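Local atomic coordinates of arginine kinase (Cydia pomonella granulosis virus, PDB entry 6VVG), a protein that probably acts as a viral serine/threonine protein kinase that uses ATP, and binds adenosine monophosphate in its nucleotide pocket. Residues 98-101 / 102-105; 141-144 / 145-148. All coordinates share one frame; numbering follows the deposited sequence.

Contact 1: 98-101 / 102-105; sequences DLFD and FVKM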
loop_
_atom_site.group_PDB
_atom_site.type_symbol
_atom_site.label_atom_id
_atom_site.label_comp_id
_atom_site.label_asym_id
_atom_site.label_seq_id
_atom_site.Cartn_x
_atom_site.Cartn_y
_atom_site.Cartn_z
ATOM N N ASP A 98 7.974 -2.340 26.122
ATOM C CA ASP A 98 8.312 -3.071 24.910
ATOM C C ASP A 98 9.334 -4.139 25.271
ATOM O O ASP A 98 9.819 -4.207 26.403
ATOM C CB ASP A 98 8.842 -2.137 23.817
ATOM C CG ASP A 98 10.040 -1.326 24.267
ATOM O OD1 ASP A 98 11.028 -1.920 24.746
ATOM O OD2 ASP A 98 9.997 -0.086 24.134
ATOM N N LEU A 99 9.664 -4.977 24.287
ATOM C CA LEU A 99 10.540 -6.110 24.561
ATOM C C LEU A 99 11.949 -5.657 24.915
ATOM O O LEU A 99 12.668 -6.375 25.619
ATOM C CB LEU A 99 10.563 -7.057 23.362
ATOM C CG LEU A 99 9.202 -7.666 23.013
ATOM C CD1 LEU A 99 9.317 -8.684 21.883
ATOM C CD2 LEU A 99 8.544 -8.312 24.234
ATOM N N PHE A 100 12.363 -4.472 24.458
ATOM C CA PHE A 100 13.687 -3.985 24.831
ATOM C C PHE A 100 13.779 -3.720 26.325
ATOM O O PHE A 100 14.847 -3.894 26.924
ATOM C CB PHE A 100 14.035 -2.712 24.068
ATOM C CG PHE A 100 15.386 -2.148 24.421
ATOM C CD1 PHE A 100 16.544 -2.738 23.937
ATOM C CD2 PHE A 100 15.500 -1.034 25.239
ATOM C CE1 PHE A 100 17.788 -2.225 24.253
ATOM C CE2 PHE A 100 16.745 -0.516 25.558
ATOM C CZ PHE A 100 17.889 -1.115 25.065
ATOM N N ASP A 101 12.677 -3.285 26.943
ATOM C CA ASP A 101 12.685 -3.045 28.382
ATOM C C ASP A 101 13.055 -4.305 29.152
ATOM O O ASP A 101 13.600 -4.221 30.259
ATOM C CB ASP A 101 11.317 -2.535 28.843
ATOM C CG ASP A 101 11.020 -1.126 28.361
ATOM O OD1 ASP A 101 11.974 -0.345 28.166
ATOM O OD2 ASP A 101 9.826 -0.802 28.180
ATOM N N PHE A 102 12.771 -5.477 28.588
ATOM C CA PHE A 102 12.996 -6.738 29.279
ATOM C C PHE A 102 14.390 -7.301 29.069
ATOM O O PHE A 102 14.734 -8.315 29.685
ATOM C CB PHE A 102 11.957 -7.771 28.834
ATOM C CG PHE A 102 10.575 -7.489 29.342
ATOM C CD1 PHE A 102 9.756 -6.583 28.693
ATOM C CD2 PHE A 102 10.098 -8.124 30.475
ATOM C CE1 PHE A 102 8.484 -6.316 29.162
ATOM C CE2 PHE A 102 8.828 -7.862 30.950
ATOM C CZ PHE A 102 8.020 -6.957 30.293
ATOM N N VAL A 103 15.219 -6.671 28.230
ATOM C CA VAL A 103 16.570 -7.122 28.002
ATOM C C VAL A 103 17.616 -6.045 28.246
ATOM O O VAL A 103 18.812 -6.350 28.273
ATOM C CB VAL A 103 16.748 -7.700 26.575
ATOM C CG1 VAL A 103 15.664 -8.725 26.275
ATOM C CG2 VAL A 103 16.736 -6.579 25.543
ATOM N N LYS A 104 17.199 -4.794 28.448
ATOM C CA LYS A 104 18.148 -3.704 28.599
ATOM C C LYS A 104 18.982 -3.859 29.869
ATOM O O LYS A 104 18.628 -4.580 30.807
ATOM C CB LYS A 104 17.415 -2.367 28.633
ATOM C CG LYS A 104 16.426 -2.224 29.786
ATOM C CD LYS A 104 15.726 -0.871 29.734
ATOM C CE LYS A 104 14.622 -0.770 30.772
ATOM N NZ LYS A 104 13.602 0.254 30.387
ATOM N N MET A 105 20.100 -3.132 29.893
ATOM C CA MET A 105 21.033 -3.232 31.011
ATOM C C MET A 105 20.471 -2.579 32.268
ATOM O O MET A 105 20.615 -3.120 33.369
ATOM C CB MET A 105 22.364 -2.584 30.644
ATOM C CG MET A 105 23.027 -3.126 29.402
ATOM S SD MET A 105 24.832 -3.094 29.473
ATOM C CE MET A 105 25.145 -1.335 29.570
#
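Lys-104 lays its CB over one face of the Phe-100 ring, 4.0 Å from the ring centroid, in a CH-pi contact. The two side chains cross at about a right angle, and CE2 of the ring comes nearest to the CB methylene. CG lies between the backbone N and the carbonyl carbon (chi1 61°), and from there the extended chain runs back over Asp-101 O, alongside that aspartate and pointing the same way. Its NZ closes a salt bridge to Asp-101 OD1 at 2.8 Å, arriving from above the carboxylate plane. The other oxygen, Asp-101 OD2, accepts from the backbone N of Asp-98 at 3.2 Å. In return, OD1 of Asp-98 takes the backbone N of Asp-101 at 3.1 Å, nearly in line with its C-O bond, which makes an Asx motif at the start of the turn. The Phe-102 ring turns its edge to Asp-98 O, in the ring plane, CD1 to O 3.3 Å, and stacks edge-to-face on Tyr-149. Val-103 CG2 touches Phe-100 CD1 obliquely at 4.2 Å. The backbone winds through Phe-102 N to Leu-99 O and Val-103 N to Phe-100 O, and the same Phe-100 O also takes a weak bond from Lys-104 N. This turn follows strand 87-92 in the kinase domain, with Leu-99 on Leu-147 and Asp-98 on Leu-148 of strand 147-148. The Asp-101 carboxylate is thus held at both oxygens, by an amide and an ammonium, which should fix its rotation; the neighbouring lysine would probably favour its ionised form, while the Phe-100 ring packs on the CB methylene and NZ turns to the carboxylate.

Contact 2: 141-144 / 145-148; sequences DVKL and ENLL. With AMP (adenosine monophosphate), chain C.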
loop_
_atom_site.group_PDB
_atom_site.type_symbol
_atom_site.label_atom_id
_atom_site.label_comp_id
_atom_site.label_asym_id
_atom_site.label_seq_id
_atom_site.Cartn_x
_atom_site.Cartn_y
_atom_site.Cartn_z
ATOM N N ASP A 141 10.462 -3.322 9.701
ATOM C CA ASP A 141 11.298 -2.780 10.773
ATOM C C ASP A 141 11.004 -3.504 12.101
ATOM O O ASP A 141 10.818 -2.870 13.143
ATOM C CB ASP A 141 11.101 -1.263 10.918
ATOM C CG ASP A 141 12.292 -0.615 11.584
ATOM O OD1 ASP A 141 13.405 -1.176 11.537
ATOM O OD2 ASP A 141 12.147 0.453 12.162
ATOM N N VAL A 142 10.756 -4.810 12.051
ATOM C CA VAL A 142 10.544 -5.594 13.266
ATOM C C VAL A 142 11.790 -5.517 14.142
ATOM O O VAL A 142 12.896 -5.843 13.696
ATOM C CB VAL A 142 10.224 -7.049 12.908
ATOM C CG1 VAL A 142 10.070 -7.892 14.154
ATOM C CG2 VAL A 142 8.988 -7.114 12.019
ATOM N N LYS A 143 11.613 -5.092 15.389
ATOM C CA LYS A 143 12.692 -5.055 16.366
ATOM C C LYS A 143 12.072 -4.876 17.744
ATOM O O LYS A 143 10.882 -4.578 17.878
ATOM C CB LYS A 143 13.691 -3.937 16.063
ATOM C CG LYS A 143 13.066 -2.573 15.808
ATOM C CD LYS A 143 14.148 -1.505 15.657
ATOM C CE LYS A 143 13.585 -0.221 15.064
ATOM N NZ LYS A 143 14.510 0.933 15.255
ATOM N N LEU A 144 12.906 -5.046 18.771
ATOM C CA LEU A 144 12.426 -4.992 20.146
ATOM C C LEU A 144 11.621 -3.724 20.411
ATOM O O LEU A 144 10.553 -3.767 21.027
ATOM C CB LEU A 144 13.609 -5.073 21.110
ATOM C CG LEU A 144 14.551 -6.268 20.962
ATOM C CD1 LEU A 144 15.814 -6.090 21.783
ATOM C CD2 LEU A 144 13.809 -7.528 21.375
ATOM N N GLU A 145 12.128 -2.582 19.950
ATOM C CA GLU A 145 11.504 -1.304 20.260
ATOM C C GLU A 145 10.144 -1.132 19.591
ATOM O O GLU A 145 9.373 -0.257 20.000
ATOM C CB GLU A 145 12.445 -0.172 19.845
ATOM C CG GLU A 145 13.794 -0.176 20.568
ATOM C CD GLU A 145 14.806 -1.134 19.952
ATOM O OE1 GLU A 145 14.423 -1.926 19.068
ATOM O OE2 GLU A 145 15.986 -1.100 20.359
ATOM N N ASN A 146 9.825 -1.945 18.585
ATOM C CA ASN A 146 8.542 -1.867 17.901
ATOM C C ASN A 146 7.599 -2.999 18.298
ATOM O O ASN A 146 6.605 -3.243 17.605
ATOM C CB ASN A 146 8.751 -1.861 16.387
ATOM C CG ASN A 146 9.328 -0.555 15.888
ATOM O OD1 ASN A 146 9.220 0.473 16.552
ATOM N ND2 ASN A 146 9.948 -0.588 14.713
ATOM N N LEU A 147 7.888 -3.694 19.393
ATOM C CA LEU A 147 7.057 -4.783 19.902
ATOM C C LEU A 147 6.681 -4.404 21.334
ATOM O O LEU A 147 7.423 -4.678 22.281
ATOM C CB LEU A 147 7.790 -6.116 19.824
ATOM C CG LEU A 147 8.251 -6.448 18.402
ATOM C CD1 LEU A 147 9.101 -7.705 18.357
ATOM C CD2 LEU A 147 7.047 -6.587 17.462
ATOM N N LEU A 148 5.534 -3.747 21.481
ATOM C CA LEU A 148 5.077 -3.284 22.783
ATOM C C LEU A 148 4.548 -4.457 23.600
ATOM O O LEU A 148 3.899 -5.359 23.065
ATOM C CB LEU A 148 3.996 -2.217 22.614
ATOM C CG LEU A 148 4.262 -1.143 21.554
ATOM C CD1 LEU A 148 3.212 -0.032 21.611
ATOM C CD2 LEU A 148 5.669 -0.561 21.699
HETATM P P AMP C . 6.814 4.628 17.363
HETATM O O1P AMP C . 8.269 4.369 17.042
HETATM O O2P AMP C . 6.222 3.348 17.901
HETATM O O3P AMP C . 6.170 5.243 16.144
HETATM O "O5'" AMP C . 6.709 5.711 18.527
HETATM C "C5'" AMP C . 7.802 5.955 19.399
HETATM C "C4'" AMP C . 7.585 5.339 20.760
HETATM O "O4'" AMP C . 6.321 5.793 21.318
HETATM C "C3'" AMP C . 7.473 3.822 20.804
HETATM O "O3'" AMP C . 8.730 3.170 20.737
HETATM C "C2'" AMP C . 6.737 3.601 22.117
HETATM O "O2'" AMP C . 7.608 3.792 23.222
HETATM C "C1'" AMP C . 5.734 4.754 22.078
HETATM N N9 AMP C . 4.484 4.345 21.411
HETATM C C8 AMP C . 4.317 4.338 20.085
HETATM N N7 AMP C . 3.083 3.903 19.828
HETATM C C5 AMP C . 2.488 3.636 20.999
HETATM C C6 AMP C . 1.230 3.166 21.295
HETATM N N6 AMP C . 0.102 2.795 20.465
HETATM N N1 AMP C . 0.869 2.978 22.555
HETATM C C2 AMP C . 1.747 3.252 23.551
HETATM N N3 AMP C . 2.987 3.714 23.264
HETATM C C4 AMP C . 3.352 3.903 21.981
#
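The amide of Asn-146 turns its ND2 edge to the backbone carbonyl of Asp-141: ND2 to O is 2.9 Å, in the carbonyl plane and only 10° out of the amide plane. The Asp-141 carboxylate, by contrast, stands 72° from the amide, with OD2 3.5 Å from ND2, the carbonyl being the closer partner. On the nucleotide side a second flat group is met, where Leu-148 CD1 sits over one face of the adenine, 3.8 Å from C6 of AMP. Lys-143 runs past the amide as an extended chain, and its CE lies over one face of the amide, at the ND2 end. Its NZ makes a hydrogen bond to Thr-176, and only a long salt bridge, 3.9 Å, joins it to Asp-141 OD2. The Glu-145 side chain, bent at chi2 (83°), crosses the lysine at about a right angle and brings OE1 to within 3.4 Å of Lys-143 CD, against methylenes rather than the ammonium. The backbone here makes a short 3-10 turn, Asn-146 N to Lys-143 O at 2.9 Å and Leu-147 N to Leu-144 O at 3.1 Å. Leu-147 drops from it toward the helices, with CD1 4.3 Å from Val-142 CG1; Leu-125 and Leu-129 of helix 115-133 and Val-202 of helix 192-208 complete this apolar side. The sequence Asp-Val-Lys-Leu-Glu-Asn follows the DxKxxN pattern of the protein kinase catalytic loop; in relatives its aspartate takes part in phosphotransfer and its asparagine in metal binding, and Asp-141 and Asn-146, the latter touching Asp-160, are placed consistently with such roles.

Overall arrangement
From the N terminus, the chain passes through the five-stranded antiparallel sheet, leaves strand 87-92 through the hinge residues that meet AMP, and then closes contact 1 as a turn on the way to helix 115-133. Contact 2 follows that helix and strand 137-138, closing a second local turn that runs into strand 147-148. The two are in series, neither nesting nor crossing, with centres 11 Å apart. They touch nonetheless: Leu-99 N probably bonds to Leu-147 O at 3.0 Å, and Asp-98 packs on the same strand. The loop beyond the hinge is thereby tied to strand 147-148, which follows the catalytic loop and carries Leu-148 against the adenine.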